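Local structure of CSEP0064 putative effector protein (Blumeria graminis f. sp. hordei, 6FMB) at residues A61-G65 / G66-Y70. The protein binds host RNA as a non-catalytic homologue of fungal RNases and inhibits the degradation of host ribosomal RNA triggered by ribosome-inactivating proteins, thereby preventing host cell death. Numbering follows the deposited sequence.
Sequences ANWQG and GAVKY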
# COMPACT_ATOMS: atom_id res chain seq x y z
N ALA A 61 9.23 10.75 -0.74
CA ALA A 61 9.08 10.69 0.70
C ALA A 61 8.27 9.46 1.04
O ALA A 61 7.57 8.92 0.19
CB ALA A 61 8.34 11.94 1.17
N ASN A 62 8.37 9.06 2.29
CA ASN A 62 7.53 8.04 2.91
C ASN A 62 6.43 8.69 3.77
O ASN A 62 6.64 9.74 4.35
CB ASN A 62 8.40 7.06 3.72
CG ASN A 62 9.44 6.37 2.86
OD1 ASN A 62 10.68 6.46 3.10
ND2 ASN A 62 8.96 5.71 1.82
N TRP A 63 5.27 8.08 3.80
CA TRP A 63 4.12 8.65 4.51
C TRP A 63 4.31 8.58 6.04
O TRP A 63 4.78 7.56 6.56
CB TRP A 63 2.83 7.95 4.08
CG TRP A 63 1.56 8.51 4.68
CD1 TRP A 63 0.71 9.41 4.09
CD2 TRP A 63 0.97 8.18 5.94
NE1 TRP A 63 -0.35 9.66 4.92
CE2 TRP A 63 -0.21 8.93 6.07
CE3 TRP A 63 1.34 7.32 6.99
CZ2 TRP A 63 -1.02 8.85 7.19
CZ3 TRP A 63 0.54 7.24 8.09
CH2 TRP A 63 -0.64 8.01 8.19
N GLN A 64 3.90 9.63 6.74
CA GLN A 64 3.99 9.66 8.21
C GLN A 64 3.05 10.70 8.82
O GLN A 64 3.45 11.52 9.65
CB GLN A 64 5.44 9.83 8.69
CG GLN A 64 6.24 10.87 7.96
CD GLN A 64 7.75 10.73 8.17
OE1 GLN A 64 8.49 11.73 8.12
NE2 GLN A 64 8.21 9.52 8.31
N GLY A 65 1.79 10.58 8.43
CA GLY A 65 0.67 11.28 9.06
C GLY A 65 -0.13 12.08 8.08
O GLY A 65 0.31 12.39 6.98
N GLY A 66 -1.33 12.44 8.52
CA GLY A 66 -2.23 13.28 7.74
C GLY A 66 -3.12 12.50 6.78
O GLY A 66 -3.38 11.31 6.97
N ALA A 67 -3.62 13.20 5.77
CA ALA A 67 -4.49 12.64 4.74
C ALA A 67 -3.86 11.40 4.08
O ALA A 67 -2.64 11.37 3.86
CB ALA A 67 -4.74 13.69 3.68
N VAL A 68 -4.68 10.39 3.79
CA VAL A 68 -4.27 9.24 2.97
C VAL A 68 -4.96 9.37 1.60
O VAL A 68 -6.17 9.42 1.52
CB VAL A 68 -4.65 7.91 3.67
CG1 VAL A 68 -4.44 6.70 2.77
CG2 VAL A 68 -3.85 7.76 4.95
N LYS A 69 -4.15 9.50 0.56
CA LYS A 69 -4.59 9.61 -0.84
C LYS A 69 -4.33 8.34 -1.65
O LYS A 69 -5.10 8.03 -2.56
CB LYS A 69 -3.85 10.76 -1.55
CG LYS A 69 -4.30 12.16 -1.14
CD LYS A 69 -3.48 13.28 -1.79
CE LYS A 69 -3.30 13.07 -3.30
NZ LYS A 69 -2.85 14.28 -4.06
N TYR A 70 -3.20 7.68 -1.37
CA TYR A 70 -2.82 6.39 -1.97
C TYR A 70 -2.40 5.43 -0.88
O TYR A 70 -1.88 5.85 0.16
CB TYR A 70 -1.64 6.55 -2.96
CG TYR A 70 -1.82 7.71 -3.92
CD1 TYR A 70 -2.66 7.59 -5.02
CD2 TYR A 70 -1.20 8.94 -3.70
CE1 TYR A 70 -2.85 8.64 -5.90
CE2 TYR A 70 -1.39 10.01 -4.58
CZ TYR A 70 -2.23 9.85 -5.67
OH TYR A 70 -2.47 10.87 -6.55
O HOH W 1 -0.64 13.26 4.35
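Between Trp63 and Val68 the backbone bends through Gly65 and Gly66, both at positive phi, where a CB would press against the preceding carbonyl oxygen, and the loop leading from strand 51-56 to strand 70-75 closes round the indole of its own tryptophan. With CG of Trp63 anti to the backbone N (chi1 -176°), the ring is carried inside the bend, where Gly65 N lies 3.3 Å above the plane of the ring and over its centre. The indole N-H then reaches the far limb: NE1 of Trp63 donates to Ala67 O at 3.0 Å in a nearly straight bond (167° at the hydrogen). The oxygen lies close to the indole plane, whereas NE1 stands well above the plane of the Ala67 carbonyl, away from its lone-pair directions. Further along the same edge, Gly66 O sits 3.4 Å from CZ2 of Trp63. Val68 adds an apolar touch, its CG2 branch coming obliquely to within 3.8 Å of Trp63 CZ2, the two side chains crossing at about a right angle. A water bridges the limbs by donating to Gly65 O (2.9 Å) and to Ala67 O (2.8 Å), which thereby accepts two hydrogen bonds. Elsewhere the indole meets the ring of Tyr35 with planes at about 80°, and both Trp63 and Val68 rest on Pro55 of strand 51-56. The loop thus illustrates how an irregular segment can wrap round one of its own side chains: the tryptophan's polar N-H is satisfied by a main-chain carbonyl four residues on, helping to fix the rotation of the indole and tying the two limbs together.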